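Vinylacetyl-CoA Delta-isomerase (Nitrosopumilus maritimus SCM1, PDB 6VJR) binds FAD and a [4Fe-4S] cluster and probably acts as an oxygen-tolerant 4-hydroxybutyryl-CoA dehydratase with vinylacetyl-CoA delta-isomerase activity. Local coordinates at residues 1-6 with 48-53; 69-74 with 138-143; 189-194 with 224-229. All coordinates share one frame; numbering follows the deposited sequence. Where two conformers were deposited one is given.

Interaction 1 of 3, residues 1-6 with 48-53; sequences TIRSGD and LALREE
Leu-50 reaches from the last turn of helix 36-51 to Arg-3 and Ser-4, the two residues that lead into helix 5-11. The motif is an N-capped helix start packed against the end of another helix, on the surface of the N-terminal part of the chain.

The touching between the two segments is van der Waals packing, and Leu-50 supplies all of it on its side. With CG anti to the carbonyl carbon (chi1 -72°), its isobutyl group extends to Arg-3 and Ser-4, and the two methyls divide the work. CD1 meets the backbone of the other segment at Ser-4 CA, 3.9 Å away. It also lies 4.0 Å from Ser-4 CB. CD2 turns to Arg-3. It sits over one face of the guanidinium, offset toward the rim, and is 3.7 Å from Arg-3 NH2. It is also 4.0 Å from Arg-3 CG, lower on the same side chain. This is possible because the Arg-3 chain is extended, with CG anti to the backbone N (chi1 175°), and crosses the leucine at about a right angle. Arg-3 also touches a crystal neighbour, and its pose may partly reflect this.

The hydrogen bonds lie around this packing. Ser-4 is the N-cap, with its OG bonded to the backbone N of Asp-7, whose OD2 in turn takes the backbone N of Arg-3. Gly-5 N is bonded to Asp-47 OD1, which ties the first turn of helix 5-11 directly to helix 36-51. The last turn of helix 36-51 is closed by Glu-52 N to Leu-48 O, 2.7 Å.

Glu-53 OE1 forms a salt bridge with Lys-66, while Glu-53 OE2 remains 6.5 Å from Arg-3 NH2, too far to pair directly.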
# COMPACT_ATOMS: atom_id res chain seq x y z
N THR A 1 -1.58 43.42 -27.44
CA THR A 1 -1.39 41.99 -27.11
C THR A 1 -0.18 41.83 -26.20
O THR A 1 0.89 42.40 -26.43
CB THR A 1 -1.22 41.17 -28.39
OG1 THR A 1 -2.21 41.70 -29.26
CG2 THR A 1 -1.36 39.68 -28.12
N ILE A 2 -0.36 40.95 -25.22
CA ILE A 2 0.73 40.54 -24.36
C ILE A 2 1.57 39.51 -25.11
O ILE A 2 1.01 38.52 -25.58
CB ILE A 2 0.13 40.00 -23.07
CG1 ILE A 2 -0.70 41.06 -22.38
CG2 ILE A 2 1.25 39.43 -22.20
CD1 ILE A 2 -1.50 40.57 -21.20
N ARG A 3 2.89 39.72 -25.24
CA ARG A 3 3.77 38.76 -25.89
C ARG A 3 4.62 38.02 -24.85
O ARG A 3 4.61 36.81 -24.75
CB ARG A 3 4.58 39.50 -26.97
CG ARG A 3 5.63 38.68 -27.69
CD ARG A 3 6.42 39.59 -28.63
NE ARG A 3 7.79 39.13 -28.86
CZ ARG A 3 8.13 38.16 -29.69
NH1 ARG A 3 9.38 37.73 -29.73
NH2 ARG A 3 7.22 37.59 -30.47
N SER A 4 5.40 38.73 -24.05
CA SER A 4 6.39 38.10 -23.20
C SER A 4 5.86 38.02 -21.76
O SER A 4 4.89 38.69 -21.40
CB SER A 4 7.62 38.91 -23.27
OG SER A 4 7.43 40.20 -22.67
N GLY A 5 6.58 37.26 -20.93
CA GLY A 5 6.36 37.28 -19.50
C GLY A 5 6.51 38.68 -18.89
O GLY A 5 5.74 39.09 -18.03
N ASP A 6 7.47 39.46 -19.38
CA ASP A 6 7.63 40.83 -18.92
C ASP A 6 6.42 41.67 -19.27
O ASP A 6 6.01 42.51 -18.47
CB ASP A 6 8.92 41.42 -19.43
CG ASP A 6 10.17 40.82 -18.81
OD1 ASP A 6 10.07 40.04 -17.84
OD2 ASP A 6 11.25 41.14 -19.33
N LEU A 48 7.65 30.41 -22.12
CA LEU A 48 7.77 29.11 -22.77
C LEU A 48 7.21 29.14 -24.19
O LEU A 48 7.80 28.55 -25.09
CB LEU A 48 7.12 28.03 -21.91
CG LEU A 48 7.12 26.63 -22.53
CD1 LEU A 48 8.58 26.21 -22.61
CD2 LEU A 48 6.29 25.62 -21.77
N ALA A 49 6.09 29.85 -24.40
CA ALA A 49 5.52 29.96 -25.74
C ALA A 49 6.47 30.65 -26.71
O ALA A 49 6.40 30.36 -27.90
CB ALA A 49 4.17 30.63 -25.65
N LEU A 50 7.34 31.56 -26.23
CA LEU A 50 8.35 32.20 -27.07
C LEU A 50 9.51 31.26 -27.34
O LEU A 50 10.05 31.26 -28.44
CB LEU A 50 8.83 33.48 -26.38
CG LEU A 50 7.82 34.64 -26.39
CD1 LEU A 50 8.42 35.79 -25.62
CD2 LEU A 50 7.44 35.07 -27.80
N ARG A 51 9.96 30.52 -26.32
CA ARG A 51 11.11 29.64 -26.47
C ARG A 51 10.79 28.36 -27.23
O ARG A 51 11.66 27.84 -27.91
CB ARG A 51 11.64 29.26 -25.09
CG ARG A 51 12.27 30.47 -24.44
CD ARG A 51 13.19 30.05 -23.29
NE ARG A 51 12.60 29.05 -22.40
CZ ARG A 51 11.77 29.27 -21.39
NH1 ARG A 51 11.20 28.21 -20.85
NH2 ARG A 51 11.52 30.47 -20.87
N GLU A 52 9.59 27.80 -27.02
CA GLU A 52 9.22 26.48 -27.51
C GLU A 52 7.84 26.62 -28.14
O GLU A 52 6.87 26.10 -27.60
CB GLU A 52 9.27 25.48 -26.34
CG GLU A 52 10.64 25.43 -25.69
CD GLU A 52 10.94 24.25 -24.76
OE1 GLU A 52 10.33 23.16 -24.97
OE2 GLU A 52 11.75 24.39 -23.81
N GLU A 53 7.78 27.29 -29.31
CA GLU A 53 6.51 27.64 -29.93
C GLU A 53 5.64 26.43 -30.24
O GLU A 53 4.42 26.49 -30.05
CB GLU A 53 6.65 28.34 -31.28
CG GLU A 53 7.18 29.76 -31.19
CD GLU A 53 7.28 30.38 -32.57
OE1 GLU A 53 6.75 29.80 -33.56
OE2 GLU A 53 7.92 31.45 -32.64

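Interaction 2 of 3, residues 69-74 with 138-143; sequences RFLHIA and QENLVI
Asn-140 is held by its amide: ND2 is hydrogen-bonded to the carbonyl oxygen of Ile-2, and OD1, which also has a hydrogen-bond partner, touches Leu-71 CD1 at 3.4 Å. This last contact is packing of a methyl on an oxygen. Asn-140 is the first residue past helix 125-139 to leave helical geometry, and its phi is positive (65°). Its CG is anti to the backbone N (chi1 -160°), which carries the amide toward Leu-71 although CB does not point there. The two side chains cross at about a right angle.

Leu-71 belongs to the short 3-10 turn 69-71, where His-72 N bonds Arg-69 O at 3.2 Å. Its side chain is the wedge of the contact, pushed toward the extended backbone that follows the helix. Both methyls straddle the carbonyl oxygen of Leu-141. CD2 lies 3.4 Å from Leu-141 O, and CD1 lies 3.6 Å from the same atom. Leu-141 takes part through its backbone alone, since its own side chain turns off toward His-194. CD2 also packs on Ile-143 CG1 at 3.9 Å, again with the side chains nearly perpendicular. The leucine thus spans from the amide of Asn-140 to the start of strand 143-146.

Two further helices close in on it. Leu-71 also packs on Met-107 of helix 101-121, and its backbone oxygen accepts a hydrogen bond from Gln-137 NE2. Tyr-46 OH bonds the backbone oxygen of Asn-140, which brings in helix 36-51.

All this is consistent with the passage from the N-terminal helices into the central beta domain of an acyl-CoA dehydrogenase-like fold. Strand 143-146, which starts here, carries the FAD-binding residue Gly-145.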
# COMPACT_ATOMS: atom_id res chain seq x y z
N ARG A 69 -1.20 28.10 -25.97
CA ARG A 69 -1.93 26.84 -25.85
C ARG A 69 -2.93 26.84 -24.69
O ARG A 69 -3.95 26.19 -24.78
CB ARG A 69 -1.00 25.62 -25.82
CG ARG A 69 -1.74 24.29 -25.80
CD ARG A 69 -0.78 23.16 -25.98
NE ARG A 69 0.05 23.20 -27.19
CZ ARG A 69 -0.35 22.96 -28.43
NH1 ARG A 69 0.56 22.96 -29.39
NH2 ARG A 69 -1.60 22.66 -28.72
N PHE A 70 -2.71 27.65 -23.66
CA PHE A 70 -3.69 27.78 -22.59
C PHE A 70 -5.00 28.42 -23.03
O PHE A 70 -6.01 28.27 -22.34
CB PHE A 70 -3.13 28.54 -21.39
CG PHE A 70 -2.13 27.74 -20.58
CD1 PHE A 70 -2.58 26.71 -19.76
CD2 PHE A 70 -0.78 27.98 -20.65
CE1 PHE A 70 -1.68 25.99 -18.99
CE2 PHE A 70 0.12 27.25 -19.89
CZ PHE A 70 -0.33 26.28 -19.04
N LEU A 71 -5.02 29.07 -24.20
CA LEU A 71 -6.24 29.72 -24.69
C LEU A 71 -6.86 28.96 -25.86
O LEU A 71 -7.81 29.44 -26.50
CB LEU A 71 -5.86 31.14 -25.14
CG LEU A 71 -5.43 32.11 -24.03
CD1 LEU A 71 -4.79 33.38 -24.61
CD2 LEU A 71 -6.63 32.43 -23.19
N HIS A 72 -6.27 27.81 -26.18
CA HIS A 72 -6.67 27.04 -27.35
C HIS A 72 -7.77 26.03 -27.03
O HIS A 72 -7.68 25.29 -26.07
CB HIS A 72 -5.45 26.35 -27.95
CG HIS A 72 -5.76 25.54 -29.15
ND1 HIS A 72 -6.21 26.09 -30.34
CD2 HIS A 72 -5.49 24.26 -29.43
CE1 HIS A 72 -6.30 25.11 -31.24
NE2 HIS A 72 -5.82 24.00 -30.72
N ILE A 73 -8.79 26.02 -27.90
CA ILE A 73 -9.89 25.07 -27.82
C ILE A 73 -9.46 23.86 -28.67
O ILE A 73 -9.21 23.95 -29.87
CB ILE A 73 -11.21 25.66 -28.32
CG1 ILE A 73 -11.65 26.95 -27.58
CG2 ILE A 73 -12.28 24.59 -28.31
CD1 ILE A 73 -11.92 26.82 -26.11
N ALA A 74 -9.26 22.74 -27.97
CA ALA A 74 -8.60 21.57 -28.55
C ALA A 74 -9.39 21.02 -29.74
O ALA A 74 -10.58 20.79 -29.63
CB ALA A 74 -8.45 20.50 -27.49
N GLN A 138 -6.94 37.00 -29.02
CA GLN A 138 -6.31 38.15 -29.64
C GLN A 138 -5.41 38.89 -28.66
O GLN A 138 -4.31 39.29 -29.03
CB GLN A 138 -7.36 39.14 -30.14
CG GLN A 138 -8.25 38.61 -31.24
CD GLN A 138 -9.26 39.64 -31.71
OE1 GLN A 138 -10.03 40.23 -30.93
NE2 GLN A 138 -9.24 39.91 -32.99
N GLU A 139 -5.87 39.06 -27.42
CA GLU A 139 -5.19 39.86 -26.42
C GLU A 139 -4.17 39.03 -25.62
O GLU A 139 -3.27 39.62 -25.02
CB GLU A 139 -6.22 40.54 -25.53
CG GLU A 139 -7.14 41.47 -26.31
CD GLU A 139 -8.14 42.29 -25.50
OE1 GLU A 139 -9.08 42.89 -26.11
OE2 GLU A 139 -8.00 42.33 -24.26
N ASN A 140 -4.26 37.70 -25.66
CA ASN A 140 -3.33 36.78 -25.01
C ASN A 140 -3.39 36.90 -23.49
O ASN A 140 -2.37 37.17 -22.86
CB ASN A 140 -1.91 36.90 -25.55
CG ASN A 140 -1.08 35.68 -25.24
OD1 ASN A 140 -1.59 34.65 -24.78
ND2 ASN A 140 0.21 35.77 -25.46
N LEU A 141 -4.59 36.69 -22.93
CA LEU A 141 -4.90 36.96 -21.52
C LEU A 141 -4.86 35.69 -20.67
O LEU A 141 -4.87 34.56 -21.18
CB LEU A 141 -6.28 37.63 -21.43
CG LEU A 141 -6.39 38.91 -22.27
CD1 LEU A 141 -7.74 39.60 -22.06
CD2 LEU A 141 -5.24 39.87 -21.98
N VAL A 142 -4.83 35.90 -19.36
CA VAL A 142 -4.90 34.85 -18.34
C VAL A 142 -6.33 34.79 -17.81
O VAL A 142 -6.89 35.81 -17.39
CB VAL A 142 -3.88 35.14 -17.22
CG1 VAL A 142 -4.02 34.18 -16.05
CG2 VAL A 142 -2.44 35.15 -17.76
N ILE A 143 -6.89 33.56 -17.84
CA ILE A 143 -8.28 33.33 -17.50
C ILE A 143 -8.33 32.41 -16.28
O ILE A 143 -7.78 31.32 -16.31
CB ILE A 143 -9.02 32.66 -18.66
CG1 ILE A 143 -8.76 33.33 -20.03
CG2 ILE A 143 -10.51 32.53 -18.33
CD1 ILE A 143 -9.13 34.78 -20.11

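Interaction 3 of 3, residues 189-194 with 224-229; sequences GCINSH and VTYIYG
The Tyr-226 ring is sandwiched: Ile-191 CG1 lies over one face, and Val-224 CG1 lies over the opposite face, 3.5 Å above the plane and offset toward the rim. A loop between strands 177-188 and 195-198 packs here on strand 224-228 of the mixed beta sheet. The loop directly follows the FAD-binding residues Gln-187 and Thr-188, so the packing lies beside the FAD site.

Ile-191 makes a CH-pi contact. Its CG1 is 4.1 Å from the Tyr-226 ring centroid, 29° off the ring normal, and the two side chains run past each other in opposite directions. Cys-190 adds a sulfur-aromatic contact from an oblique position, with SG 3.8 Å from Tyr-226 CD2. CB of Tyr-226 already points at the loop, and with CG anti to the carbonyl carbon (chi1 -59°) the ring lies against Ile-191. Its OH is bonded to the backbone oxygen of Ala-219.

An alanine at Tyr-226 removes the ring, which would probably open a gap between Ile-191 and Val-224 and leave the Ala-219 oxygen without its hydroxyl partner.

On the other side of the strand, Ile-227 packs on Pro-392 of the second subunit. Tyr-228 is held at its OH by NE2 of Gln-253. Its ring is approached obliquely by the end of Ile-191, with CD1 3.6 Å from Tyr-228 CD1.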
# COMPACT_ATOMS: atom_id res chain seq x y z
N GLY A 189 -4.68 31.61 -8.82
CA GLY A 189 -4.16 32.64 -9.70
C GLY A 189 -5.17 33.75 -10.01
O GLY A 189 -4.96 34.51 -10.95
N CYS A 190 -6.25 33.86 -9.26
CA CYS A 190 -7.30 34.81 -9.63
C CYS A 190 -6.82 36.27 -9.67
O CYS A 190 -7.14 37.03 -10.60
CB CYS A 190 -8.52 34.69 -8.72
SG CYS A 190 -8.21 34.84 -6.94
N ILE A 191 -6.00 36.66 -8.71
CA ILE A 191 -5.44 38.00 -8.62
C ILE A 191 -4.46 38.25 -9.77
O ILE A 191 -4.25 39.40 -10.15
CB ILE A 191 -4.86 38.23 -7.22
CG1 ILE A 191 -6.02 38.20 -6.19
CG2 ILE A 191 -4.06 39.52 -7.13
CD1 ILE A 191 -5.54 37.88 -4.79
N ASN A 192 -3.87 37.17 -10.31
CA ASN A 192 -2.93 37.20 -11.41
C ASN A 192 -3.62 37.07 -12.77
O ASN A 192 -2.93 36.98 -13.76
CB ASN A 192 -1.90 36.08 -11.24
CG ASN A 192 -1.11 36.22 -9.95
OD1 ASN A 192 -1.10 37.29 -9.34
ND2 ASN A 192 -0.43 35.16 -9.55
N SER A 193 -4.95 37.06 -12.79
CA SER A 193 -5.73 36.84 -13.99
C SER A 193 -6.28 38.17 -14.53
O SER A 193 -6.45 39.13 -13.78
CB SER A 193 -6.89 35.89 -13.71
OG SER A 193 -6.50 34.59 -13.26
N HIS A 194 -6.65 38.17 -15.81
CA HIS A 194 -7.31 39.28 -16.48
C HIS A 194 -8.84 39.15 -16.43
O HIS A 194 -9.56 40.15 -16.28
CB HIS A 194 -6.80 39.43 -17.91
CG HIS A 194 -5.33 39.64 -18.01
ND1 HIS A 194 -4.48 38.64 -18.43
CD2 HIS A 194 -4.54 40.67 -17.66
CE1 HIS A 194 -3.23 39.10 -18.43
NE2 HIS A 194 -3.24 40.33 -17.94
N VAL A 224 -16.17 43.20 -6.28
CA VAL A 224 -15.33 42.04 -5.97
C VAL A 224 -14.35 42.41 -4.88
O VAL A 224 -13.69 43.44 -4.93
CB VAL A 224 -14.55 41.55 -7.21
CG1 VAL A 224 -13.67 40.36 -6.85
CG2 VAL A 224 -15.47 41.22 -8.39
N THR A 225 -14.24 41.52 -3.89
CA THR A 225 -13.19 41.58 -2.89
C THR A 225 -12.43 40.25 -2.92
O THR A 225 -13.06 39.19 -2.95
CB THR A 225 -13.80 41.81 -1.51
OG1 THR A 225 -14.63 42.97 -1.47
CG2 THR A 225 -12.70 41.90 -0.46
N TYR A 226 -11.10 40.34 -2.87
CA TYR A 226 -10.23 39.16 -2.79
C TYR A 226 -9.63 39.08 -1.40
O TYR A 226 -9.08 40.08 -0.91
CB TYR A 226 -9.08 39.21 -3.81
CG TYR A 226 -9.52 39.30 -5.25
CD1 TYR A 226 -9.74 40.54 -5.84
CD2 TYR A 226 -9.72 38.17 -6.03
CE1 TYR A 226 -10.13 40.65 -7.17
CE2 TYR A 226 -10.10 38.27 -7.36
CZ TYR A 226 -10.32 39.51 -7.93
OH TYR A 226 -10.70 39.54 -9.25
N ILE A 227 -9.73 37.89 -0.78
CA ILE A 227 -9.12 37.66 0.51
C ILE A 227 -8.09 36.53 0.35
O ILE A 227 -8.46 35.41 0.05
CB ILE A 227 -10.14 37.38 1.62
CG1 ILE A 227 -11.24 38.46 1.68
CG2 ILE A 227 -9.38 37.29 2.94
CD1 ILE A 227 -12.33 38.16 2.67
N TYR A 228 -6.82 36.89 0.47
CA TYR A 228 -5.73 36.00 0.12
C TYR A 228 -5.68 34.81 1.08
O TYR A 228 -5.85 34.97 2.27
CB TYR A 228 -4.41 36.78 0.18
CG TYR A 228 -3.37 36.36 -0.85
CD1 TYR A 228 -3.37 36.94 -2.12
CD2 TYR A 228 -2.40 35.42 -0.57
CE1 TYR A 228 -2.48 36.54 -3.09
CE2 TYR A 228 -1.48 35.03 -1.54
CZ TYR A 228 -1.51 35.62 -2.79
OH TYR A 228 -0.62 35.25 -3.75
N GLY A 229 -5.34 33.62 0.57
CA GLY A 229 -5.11 32.48 1.43
C GLY A 229 -3.67 32.41 1.96
O GLY A 229 -2.72 32.67 1.26

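Overall arrangement
The three contacts follow one another along the chain and touch in turn. Interactions 1 and 2 have centres 12 Å apart and share a probable hydrogen bond between Thr-1 OG1 and Gln-138 O at 3.2 Å. Interactions 2 and 3, with centres 19 Å apart, are joined by a probable hydrogen bond between Val-142 O and His-194 N at 2.8 Å. Ile-2 CD1 also packs on His-194 CE1 at 3.6 Å, linking interactions 1 and 3. The cofactors lie near the last two. The Cys-190 side chain is about 7 Å from a bound FAD, and that of Ile-143 is about 11 Å from both a bound FAD and the iron-sulfur cluster. Interaction 1 lies away from these sites.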